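PDB 4NZJ: putative alpha-galactosidase, which probably hydrolyses terminal, non-reducing alpha-D-galactose residues from alpha-D-galactosides such as galactose oligosaccharides, galactomannans and galactolipids. Local coordinates for residues A[116-120]-A[169-174]; A[141-147]-A[157-163]; A[35-39]-A[78-82]; A[6-10]-A[128-134]. All coordinates share one frame. Residue numbers count along the deposited sequence, not the author numbering.

Contact 1: A[116-120]-A[169-174]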
# COMPACT_ATOMS: atom_id res chain seq x y z
N GLU A 116 3.89 5.43 -22.06
CA GLU A 116 4.06 3.98 -22.00
C GLU A 116 5.49 3.63 -21.60
O GLU A 116 5.70 2.84 -20.68
CB GLU A 116 3.75 3.36 -23.37
CG GLU A 116 4.07 1.87 -23.49
CD GLU A 116 4.27 1.43 -24.93
OE1 GLU A 116 3.27 1.11 -25.60
OE2 GLU A 116 5.43 1.37 -25.38
N GLU A 117 6.45 4.23 -22.30
CA GLU A 117 7.87 3.95 -22.06
C GLU A 117 8.24 4.17 -20.60
O GLU A 117 8.95 3.36 -20.00
CB GLU A 117 8.75 4.83 -22.96
CG GLU A 117 10.25 4.76 -22.66
CD GLU A 117 10.83 3.38 -22.93
OE1 GLU A 117 10.25 2.64 -23.74
OE2 GLU A 117 11.89 3.05 -22.35
N LEU A 118 7.75 5.25 -20.01
CA LEU A 118 8.10 5.59 -18.64
C LEU A 118 7.43 4.68 -17.60
O LEU A 118 8.03 4.39 -16.56
CB LEU A 118 7.79 7.07 -18.38
CG LEU A 118 8.65 8.01 -19.24
CD1 LEU A 118 8.13 9.44 -19.19
CD2 LEU A 118 10.12 7.97 -18.83
N VAL A 119 6.22 4.21 -17.87
CA VAL A 119 5.59 3.21 -17.00
C VAL A 119 6.41 1.91 -17.03
O VAL A 119 6.65 1.30 -15.99
CB VAL A 119 4.14 2.91 -17.41
CG1 VAL A 119 3.56 1.81 -16.54
CG2 VAL A 119 3.28 4.16 -17.29
N LEU A 120 6.80 1.48 -18.23
CA LEU A 120 7.55 0.23 -18.39
C LEU A 120 8.92 0.32 -17.71
O LEU A 120 9.35 -0.64 -17.06
CB LEU A 120 7.72 -0.12 -19.87
CG LEU A 120 6.63 -0.98 -20.51
CD1 LEU A 120 5.23 -0.60 -20.06
CD2 LEU A 120 6.75 -0.97 -22.02
N TYR A 169 -1.61 -2.68 -23.65
CA TYR A 169 -0.21 -3.07 -23.83
C TYR A 169 0.55 -2.95 -22.51
O TYR A 169 1.31 -3.84 -22.13
CB TYR A 169 0.47 -2.23 -24.92
CG TYR A 169 1.88 -2.71 -25.21
CD1 TYR A 169 2.96 -2.26 -24.46
CD2 TYR A 169 2.12 -3.65 -26.21
CE1 TYR A 169 4.24 -2.72 -24.70
CE2 TYR A 169 3.40 -4.11 -26.46
CZ TYR A 169 4.45 -3.64 -25.71
OH TYR A 169 5.73 -4.10 -25.97
N VAL A 170 0.33 -1.84 -21.82
CA VAL A 170 0.97 -1.59 -20.53
C VAL A 170 0.51 -2.64 -19.51
O VAL A 170 1.33 -3.24 -18.81
CB VAL A 170 0.65 -0.17 -20.02
CG1 VAL A 170 1.22 0.06 -18.63
CG2 VAL A 170 1.18 0.87 -21.01
N ALA A 171 -0.80 -2.87 -19.43
CA ALA A 171 -1.34 -3.87 -18.51
C ALA A 171 -0.71 -5.25 -18.74
O ALA A 171 -0.31 -5.93 -17.79
CB ALA A 171 -2.85 -3.96 -18.65
N ASP A 172 -0.61 -5.63 -20.01
CA ASP A 172 -0.05 -6.94 -20.36
C ASP A 172 1.41 -7.05 -19.92
O ASP A 172 1.83 -8.08 -19.38
CB ASP A 172 -0.16 -7.18 -21.86
CG ASP A 172 -1.59 -7.46 -22.32
OD1 ASP A 172 -2.48 -7.68 -21.48
OD2 ASP A 172 -1.82 -7.48 -23.55
N TYR A 173 2.19 -6.00 -20.17
CA TYR A 173 3.59 -5.96 -19.76
C TYR A 173 3.72 -6.12 -18.25
O TYR A 173 4.55 -6.90 -17.77
CB TYR A 173 4.23 -4.64 -20.21
CG TYR A 173 5.73 -4.57 -20.05
CD1 TYR A 173 6.31 -4.21 -18.84
CD2 TYR A 173 6.58 -4.84 -21.12
CE1 TYR A 173 7.68 -4.13 -18.69
CE2 TYR A 173 7.95 -4.77 -20.98
CZ TYR A 173 8.50 -4.40 -19.77
OH TYR A 173 9.87 -4.34 -19.65
N LEU A 174 2.89 -5.39 -17.52
CA LEU A 174 2.87 -5.46 -16.06
C LEU A 174 2.47 -6.85 -15.56
O LEU A 174 3.14 -7.42 -14.71
CB LEU A 174 1.95 -4.39 -15.46
CG LEU A 174 2.59 -3.02 -15.16
CD1 LEU A 174 3.52 -2.54 -16.26
CD2 LEU A 174 1.51 -1.99 -14.87
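Two neighbouring outer helices of the TIM (beta/alpha) barrel pack side by side here. Helix 116-128 follows the first barrel strand, 102-105, and helix 166-176 follows the second, 138-140. The short segments run nearly parallel, at 14°, with their axes 10.4 Å apart at closest approach. The contact between them is almost wholly apolar. On the second helix, Tyr-169 comes first. Its ring edge meets Leu-120, with CE1 of Tyr-169 4.1 Å from CD2 of Leu-120. Glu-116 OE1 also lies 3.6 Å from Tyr-169 CD1, while Glu-116 OE2 forms a salt bridge with Arg-165. Val-170 is central. Its CG2 is 3.9 Å from Glu-116 CG, and its CG1 is 3.6 Å from Val-119 CG1 and 4.3 Å from Leu-120 CD1. One turn on, Tyr-173 lays a ring face against Leu-120, and its hydroxyl hydrogen-bonds Asp-124 further along the first helix. Leu-174 faces the barrel wall. There it touches Ile-139 and Leu-181 of two barrel strands, and its CD1 is 4.4 Å from Val-119 CG1. Leu-120 is the residue most covered by the partner helix. Its CH-pi contact is well centred: CG of Leu-120 sits 3.6 Å from the centroid of the Tyr-173 ring, 9° off the ring normal.

Contact 2: A[141-147]-A[157-163]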
# COMPACT_ATOMS: atom_id res chain seq x y z
N ILE A 141 -1.31 4.55 -12.88
CA ILE A 141 -1.40 5.68 -13.78
C ILE A 141 -2.36 6.68 -13.15
O ILE A 141 -3.44 6.30 -12.69
CB ILE A 141 -1.92 5.24 -15.17
CG1 ILE A 141 -0.92 4.28 -15.82
CG2 ILE A 141 -2.18 6.43 -16.08
CD1 ILE A 141 -1.39 3.69 -17.13
N ASP A 142 -1.96 7.94 -13.12
CA ASP A 142 -2.79 8.99 -12.53
C ASP A 142 -3.48 9.81 -13.64
O ASP A 142 -3.79 9.27 -14.70
CB ASP A 142 -1.95 9.84 -11.57
CG ASP A 142 -2.80 10.47 -10.47
OD1 ASP A 142 -3.11 9.78 -9.47
OD2 ASP A 142 -3.16 11.66 -10.61
N ASP A 143 -3.71 11.10 -13.39
CA ASP A 143 -4.53 11.94 -14.28
C ASP A 143 -3.82 12.18 -15.63
O ASP A 143 -2.60 12.00 -15.74
CB ASP A 143 -4.78 13.27 -13.55
CG ASP A 143 -6.03 14.02 -14.02
OD1 ASP A 143 -6.71 13.63 -14.99
OD2 ASP A 143 -6.33 15.05 -13.36
N PHE A 144 -4.59 12.57 -16.64
CA PHE A 144 -4.09 12.94 -17.97
C PHE A 144 -3.62 11.78 -18.87
O PHE A 144 -2.93 12.02 -19.87
CB PHE A 144 -2.95 13.98 -17.91
CG PHE A 144 -3.36 15.31 -17.33
CD1 PHE A 144 -3.24 15.55 -15.97
CD2 PHE A 144 -3.79 16.34 -18.16
CE1 PHE A 144 -3.57 16.79 -15.44
CE2 PHE A 144 -4.12 17.57 -17.64
CZ PHE A 144 -4.02 17.79 -16.28
N TRP A 145 -4.00 10.54 -18.56
CA TRP A 145 -3.82 9.44 -19.52
C TRP A 145 -4.84 9.57 -20.67
O TRP A 145 -4.63 9.02 -21.76
CB TRP A 145 -3.95 8.08 -18.84
CG TRP A 145 -5.30 7.83 -18.25
CD1 TRP A 145 -5.69 8.09 -16.97
CD2 TRP A 145 -6.44 7.30 -18.93
NE1 TRP A 145 -7.02 7.75 -16.82
CE2 TRP A 145 -7.50 7.26 -18.01
CE3 TRP A 145 -6.67 6.86 -20.24
CZ2 TRP A 145 -8.77 6.79 -18.35
CZ3 TRP A 145 -7.93 6.39 -20.58
CH2 TRP A 145 -8.96 6.36 -19.63
N GLN A 146 -5.93 10.27 -20.39
CA GLN A 146 -7.04 10.45 -21.33
C GLN A 146 -7.08 11.87 -21.89
O GLN A 146 -6.49 12.79 -21.31
CB GLN A 146 -8.37 10.12 -20.65
CG GLN A 146 -8.86 11.13 -19.61
CD GLN A 146 -8.29 10.89 -18.22
OE1 GLN A 146 -7.06 10.94 -18.01
NE2 GLN A 146 -9.16 10.62 -17.24
N LEU A 147 -7.79 12.04 -23.00
CA LEU A 147 -7.94 13.34 -23.64
C LEU A 147 -9.01 14.17 -22.92
O LEU A 147 -9.80 13.64 -22.13
CB LEU A 147 -8.30 13.18 -25.12
CG LEU A 147 -7.24 12.47 -25.98
CD1 LEU A 147 -7.70 12.40 -27.42
CD2 LEU A 147 -5.89 13.15 -25.88
N GLN A 157 -11.15 8.74 -24.34
CA GLN A 157 -10.13 8.63 -25.38
C GLN A 157 -8.76 8.55 -24.76
O GLN A 157 -8.34 9.46 -24.07
CB GLN A 157 -10.19 9.85 -26.30
CG GLN A 157 -11.51 10.04 -27.01
CD GLN A 157 -11.45 11.21 -27.97
OE1 GLN A 157 -11.06 11.06 -29.12
NE2 GLN A 157 -11.83 12.39 -27.49
N ILE A 158 -8.06 7.44 -24.99
CA ILE A 158 -6.68 7.32 -24.53
C ILE A 158 -5.83 8.34 -25.30
O ILE A 158 -6.00 8.51 -26.50
CB ILE A 158 -6.12 5.90 -24.78
CG1 ILE A 158 -6.88 4.87 -23.93
CG2 ILE A 158 -4.63 5.85 -24.44
CD1 ILE A 158 -6.77 3.46 -24.46
N ASP A 159 -4.94 9.02 -24.58
CA ASP A 159 -3.97 9.89 -25.24
C ASP A 159 -2.95 8.98 -25.92
O ASP A 159 -2.06 8.42 -25.26
CB ASP A 159 -3.29 10.80 -24.21
CG ASP A 159 -2.35 11.81 -24.84
OD1 ASP A 159 -1.83 11.56 -25.95
OD2 ASP A 159 -2.14 12.87 -24.21
N LYS A 160 -3.08 8.83 -27.24
CA LYS A 160 -2.25 7.89 -28.00
C LYS A 160 -0.84 8.41 -28.24
O LYS A 160 0.03 7.66 -28.68
CB LYS A 160 -2.91 7.54 -29.34
CG LYS A 160 -4.24 6.83 -29.19
CD LYS A 160 -4.12 5.59 -28.31
CE LYS A 160 -3.35 4.47 -29.01
NZ LYS A 160 -3.95 4.10 -30.32
N THR A 161 -0.60 9.69 -27.96
CA THR A 161 0.77 10.20 -28.00
C THR A 161 1.54 9.60 -26.82
O THR A 161 2.68 9.16 -26.97
CB THR A 161 0.82 11.74 -27.92
OG1 THR A 161 0.05 12.29 -28.99
CG2 THR A 161 2.25 12.23 -28.02
N LYS A 162 0.89 9.58 -25.66
CA LYS A 162 1.47 9.01 -24.45
C LYS A 162 1.48 7.49 -24.47
O LYS A 162 2.45 6.86 -24.03
CB LYS A 162 0.69 9.48 -23.22
CG LYS A 162 0.78 10.98 -23.00
CD LYS A 162 0.02 11.41 -21.76
CE LYS A 162 0.12 12.92 -21.60
NZ LYS A 162 -0.59 13.39 -20.40
N PHE A 163 0.39 6.90 -24.97
CA PHE A 163 0.20 5.45 -24.97
C PHE A 163 -0.11 4.98 -26.38
O PHE A 163 -1.26 4.68 -26.71
CB PHE A 163 -0.91 5.07 -23.97
CG PHE A 163 -0.57 5.44 -22.56
CD1 PHE A 163 0.29 4.65 -21.81
CD2 PHE A 163 -1.07 6.61 -21.98
CE1 PHE A 163 0.63 4.99 -20.52
CE2 PHE A 163 -0.73 6.95 -20.69
CZ PHE A 163 0.12 6.15 -19.95
O HOH W 1 -3.65 13.87 -22.04
O HOH W 2 -11.24 11.36 -23.13
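Phe-163 fills the apolar centre between these two pieces of one long loop. Its CZ is 4.0 Å from Ile-141 CD1, and its CE2 is 3.9 Å from Trp-145 CB. Beside it, Ile-158 CG1 meets the edge of the indole of Trp-145 at CZ3, 3.8 Å away. The indole NE1 is bonded to the carbonyl of Tyr-184 on the next barrel strand. Further out, Leu-147 CD1 lies 3.7 Å from Gln-157 CB, and Leu-147 CD2 lies 3.9 Å from Asp-159 CB. The backbones then join at a single beta bridge, Gln-146 with Ile-158. Asp-159 N donates to Trp-145 O and Leu-147 N to Gln-157 O, each at 2.8 Å. Together the segments form the base of a beta-alpha loop of the TIM barrel, between strand 138-140 and helix 166-176. Such loops at the C-terminal ends of the strands surround the active site in this fold. Consistent with a pocket nearby, Asp-143 OD2 hydrogen-bonds a glycerol, probably from the crystallisation liquor. At the polar edge, Lys-162 NZ donates to Phe-144 O at 2.8 Å and also bonds Gln-112 O. One water lies between Phe-144 O (2.9 Å) and Asp-159 OD2 (2.8 Å), within hydrogen-bonding distance of both. A second water donates to Leu-147 O and accepts from Gln-157 N, both at 2.9 Å.

Contact 3: A[35-39]-A[78-82]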
# COMPACT_ATOMS: atom_id res chain seq x y z
N THR A 35 10.08 -12.55 -2.94
CA THR A 35 11.10 -13.43 -2.39
C THR A 35 12.48 -12.79 -2.38
O THR A 35 13.05 -12.49 -3.44
CB THR A 35 11.17 -14.76 -3.18
OG1 THR A 35 9.85 -15.23 -3.46
CG2 THR A 35 11.91 -15.81 -2.40
N SER A 36 13.02 -12.57 -1.18
CA SER A 36 14.39 -12.10 -1.05
C SER A 36 15.35 -13.27 -1.21
O SER A 36 14.97 -14.42 -1.03
CB SER A 36 14.60 -11.42 0.31
OG SER A 36 13.75 -10.31 0.46
N GLY A 37 16.60 -12.98 -1.57
CA GLY A 37 17.63 -14.00 -1.65
C GLY A 37 18.41 -13.94 -2.94
O GLY A 37 17.96 -13.34 -3.92
N GLN A 38 19.57 -14.59 -2.96
CA GLN A 38 20.39 -14.55 -4.16
C GLN A 38 19.69 -15.28 -5.31
O GLN A 38 18.93 -16.23 -5.08
CB GLN A 38 21.80 -15.11 -3.91
CG GLN A 38 21.95 -16.62 -4.05
CD GLN A 38 23.40 -17.03 -4.14
OE1 GLN A 38 24.26 -16.47 -3.47
NE2 GLN A 38 23.69 -18.02 -4.98
N ARG A 39 19.92 -14.81 -6.53
CA ARG A 39 19.43 -15.46 -7.73
C ARG A 39 20.56 -16.29 -8.36
O ARG A 39 21.73 -16.02 -8.09
CB ARG A 39 18.90 -14.42 -8.73
CG ARG A 39 17.40 -14.16 -8.63
CD ARG A 39 16.96 -13.63 -7.27
NE ARG A 39 15.52 -13.40 -7.26
CZ ARG A 39 14.78 -13.11 -6.18
NH1 ARG A 39 15.33 -12.99 -4.98
NH2 ARG A 39 13.48 -12.92 -6.32
N GLU A 78 13.71 -21.85 -3.62
CA GLU A 78 15.01 -22.50 -3.51
C GLU A 78 16.07 -21.76 -4.32
O GLU A 78 15.83 -21.41 -5.47
CB GLU A 78 14.94 -23.94 -4.04
CG GLU A 78 13.86 -24.82 -3.45
CD GLU A 78 13.76 -26.16 -4.16
OE1 GLU A 78 13.37 -26.19 -5.35
OE2 GLU A 78 14.08 -27.19 -3.53
N ASN A 79 17.24 -21.55 -3.72
CA ASN A 79 18.41 -21.09 -4.46
C ASN A 79 19.64 -21.91 -4.03
O ASN A 79 19.51 -22.88 -3.28
CB ASN A 79 18.62 -19.57 -4.31
CG ASN A 79 19.00 -19.15 -2.90
OD1 ASN A 79 19.42 -19.96 -2.08
ND2 ASN A 79 18.87 -17.86 -2.62
N ALA A 80 20.82 -21.52 -4.50
CA ALA A 80 22.06 -22.24 -4.19
C ALA A 80 22.38 -22.32 -2.69
O ALA A 80 23.09 -23.23 -2.26
CB ALA A 80 23.23 -21.60 -4.93
N LEU A 81 21.85 -21.38 -1.90
CA LEU A 81 22.17 -21.28 -0.48
C LEU A 81 21.13 -21.89 0.47
O LEU A 81 21.41 -22.04 1.66
CB LEU A 81 22.42 -19.82 -0.09
CG LEU A 81 23.54 -19.11 -0.86
CD1 LEU A 81 23.66 -17.67 -0.40
CD2 LEU A 81 24.87 -19.83 -0.70
N GLY A 82 19.95 -22.23 -0.03
CA GLY A 82 18.93 -22.86 0.83
C GLY A 82 17.50 -22.75 0.33
O GLY A 82 17.26 -22.49 -0.85
O HOH W 3 21.24 -19.45 -6.76
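This is a small, mostly polar surface contact in the N-terminal Ig-like domain, between a strand end with its following loop and a hairpin turn. Segment 35-39 leaves the end of strand 28-36. Segment 78-82 is the beta hairpin turn between strands 69-79 and 82-92. Strands 28-36 and 69-79 belong to different sheets of the domain, so the contact joins the sheets at one end. The turn is type I, from Asn-79 to Gly-82. Its closing bond, Gly-82 N to Asn-79 O, is weak at 3.3 Å; the reciprocal hairpin bond, Asn-79 N to Gly-82 O, is 3.0 Å. Asn-79 also makes an Asx turn, its OD1 accepting from Leu-81 N at 2.8 Å. That leaves ND2 of Asn-79 facing the other segment, where it donates to Gln-38 O at 3.0 Å. The same amide also reaches Gly-11 O. A side chain at Gly-37 would crowd this amide. Gln-38 stretches over the turn, with NE2 3.6 Å from Ala-80 CB and OE1 3.4 Å from Leu-81 CD1. Arg-39 points away and folds back on its own segment. Its NH1 bonds Thr-35 O at 2.8 Å and Gly-37 O at 2.9 Å. One water also spans the gap, accepting from Ala-80 N at 3.1 Å and, weakly, from Gln-38 NE2 at 3.3 Å.

Contact 4: A[6-10]-A[128-134]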
# COMPACT_ATOMS: atom_id res chain seq x y z
N LEU A 6 20.94 -8.86 5.86
CA LEU A 6 21.04 -9.36 4.49
C LEU A 6 20.26 -8.47 3.53
O LEU A 6 19.10 -8.14 3.79
CB LEU A 6 20.51 -10.80 4.39
CG LEU A 6 21.34 -11.89 5.07
CD1 LEU A 6 20.53 -13.18 5.16
CD2 LEU A 6 22.65 -12.12 4.32
N LYS A 7 20.90 -8.08 2.44
CA LYS A 7 20.25 -7.31 1.39
C LYS A 7 19.25 -8.17 0.62
O LYS A 7 19.23 -9.40 0.76
CB LYS A 7 21.29 -6.72 0.43
CG LYS A 7 22.21 -5.70 1.09
CD LYS A 7 23.19 -5.09 0.10
CE LYS A 7 24.07 -4.05 0.77
NZ LYS A 7 24.96 -3.35 -0.20
N VAL A 8 18.42 -7.51 -0.18
CA VAL A 8 17.29 -8.16 -0.83
C VAL A 8 17.68 -9.31 -1.78
O VAL A 8 16.97 -10.31 -1.85
CB VAL A 8 16.37 -7.13 -1.56
CG1 VAL A 8 17.09 -6.47 -2.72
CG2 VAL A 8 15.08 -7.79 -2.03
N PHE A 9 18.81 -9.18 -2.48
CA PHE A 9 19.24 -10.22 -3.41
C PHE A 9 20.49 -10.97 -2.93
O PHE A 9 21.33 -11.37 -3.74
CB PHE A 9 19.45 -9.65 -4.81
CG PHE A 9 18.21 -9.02 -5.38
CD1 PHE A 9 17.02 -9.74 -5.44
CD2 PHE A 9 18.22 -7.71 -5.84
CE1 PHE A 9 15.87 -9.17 -5.95
CE2 PHE A 9 17.07 -7.14 -6.36
CZ PHE A 9 15.89 -7.86 -6.42
N GLU A 10 20.59 -11.18 -1.63
CA GLU A 10 21.66 -12.04 -1.11
C GLU A 10 21.12 -12.99 -0.05
O GLU A 10 20.09 -12.73 0.58
CB GLU A 10 22.82 -11.20 -0.56
CG GLU A 10 22.51 -10.41 0.69
CD GLU A 10 23.75 -9.80 1.33
OE1 GLU A 10 24.80 -10.49 1.39
OE2 GLU A 10 23.68 -8.64 1.79
N THR A 128 14.22 -4.74 -10.39
CA THR A 128 15.65 -4.79 -10.11
C THR A 128 16.07 -4.07 -8.83
O THR A 128 17.16 -4.32 -8.33
CB THR A 128 16.47 -4.25 -11.30
OG1 THR A 128 16.10 -2.90 -11.57
CG2 THR A 128 16.21 -5.09 -12.54
N ASN A 129 15.22 -3.19 -8.29
CA ASN A 129 15.61 -2.46 -7.07
C ASN A 129 15.18 -3.14 -5.77
O ASN A 129 15.53 -2.67 -4.69
CB ASN A 129 15.16 -0.99 -7.10
CG ASN A 129 13.66 -0.79 -6.96
OD1 ASN A 129 12.91 -1.71 -6.61
ND2 ASN A 129 13.22 0.43 -7.23
N GLY A 130 14.44 -4.24 -5.87
CA GLY A 130 13.99 -4.99 -4.71
C GLY A 130 12.54 -4.79 -4.33
O GLY A 130 12.00 -5.58 -3.55
N MSE A 131 11.89 -3.76 -4.87
CA MSE A 131 10.53 -3.43 -4.43
C MSE A 131 9.55 -4.54 -4.72
O MSE A 131 8.72 -4.88 -3.87
CB MSE A 131 10.05 -2.09 -5.02
CG MSE A 131 10.79 -0.94 -4.33
SE MSE A 131 10.26 0.80 -5.09
CE MSE A 131 8.40 0.85 -4.48
N ARG A 132 9.61 -5.13 -5.90
CA ARG A 132 8.70 -6.23 -6.22
C ARG A 132 8.86 -7.39 -5.22
O ARG A 132 7.87 -7.99 -4.80
CB ARG A 132 8.88 -6.73 -7.65
CG ARG A 132 7.81 -7.73 -8.07
CD ARG A 132 7.99 -8.26 -9.48
NE ARG A 132 9.20 -9.07 -9.61
CZ ARG A 132 9.47 -9.87 -10.64
NH1 ARG A 132 8.61 -9.99 -11.65
NH2 ARG A 132 10.60 -10.56 -10.66
N ASP A 133 10.09 -7.66 -4.81
CA ASP A 133 10.33 -8.77 -3.87
C ASP A 133 9.98 -8.47 -2.42
O ASP A 133 10.01 -9.38 -1.59
CB ASP A 133 11.76 -9.28 -4.02
CG ASP A 133 11.92 -10.06 -5.29
OD1 ASP A 133 11.26 -11.10 -5.39
OD2 ASP A 133 12.65 -9.60 -6.19
N LEU A 134 9.64 -7.22 -2.12
CA LEU A 134 9.13 -6.87 -0.81
C LEU A 134 7.62 -6.64 -0.81
O LEU A 134 7.05 -6.24 0.21
CB LEU A 134 9.87 -5.65 -0.23
CG LEU A 134 11.09 -5.96 0.64
CD1 LEU A 134 10.72 -6.74 1.90
CD2 LEU A 134 12.14 -6.71 -0.16
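Lys-7 opens a type I beta turn that ends at Glu-10. Its N is held by Glu-10 OE2 at 2.9 Å, and its O accepts from Glu-10 N at 3.3 Å. The turn presents its two middle residues to segment 128-134. Val-8 points toward it. Its CG1 is 4.0 Å from Gly-130 CA, and its CG2 is 3.6 Å from Leu-134 CD2 and 4.1 Å from Asp-133 CB. Gly-130 follows helix 116-128 with positive phi. A CB there would clash with Val-8 CG1 and, at these backbone angles, also jam against the carbonyl O of Asn-129, which alone calls for glycine. Phe-9 comes next and lays its ring edge near two oxygens. CE2 of Phe-9 is 3.4 Å from Thr-128 O, and CE1 of Phe-9 is 3.3 Å from Asp-133 OD2. CZ of Phe-9 is 3.8 Å from Gly-130 CA. Asp-133 OD1 hydrogen-bonds Tyr-32 OH and Thr-35 N and forms a salt bridge with Arg-39, all in the Ig-like domain. No hydrogen bond crosses between the two segments; the fit rests on packing. The arrangement is an interdomain interface. The 7-10 turn, tied to Gly-37 of the Ig-like domain by a backbone bond from Val-8, packs on the loop joining helix 116-128 to strand 138-140 of the catalytic TIM barrel.

Contact 1 is buried and largely apolar, while contact 2 is partly buried and mixes a hydrophobic centre with backbone bonds and waters. Both belong to the barrel. They meet where Glu-116 N probably hydrogen-bonds Lys-162 O at 2.8 Å and where Phe-163 packs against Val-170. Contact 3 lies on the surface of the Ig-like domain and is mostly polar. Contact 4 joins that domain to the barrel through packing, and its 128-134 segment follows the same helix that contact 1 uses. Contacts 3 and 4 touch through the salt bridge Arg-39 NH2 to Asp-133 OD1, 3.0 Å. Contacts 2 and 3 are farthest apart, their centres about 40 Å from each other.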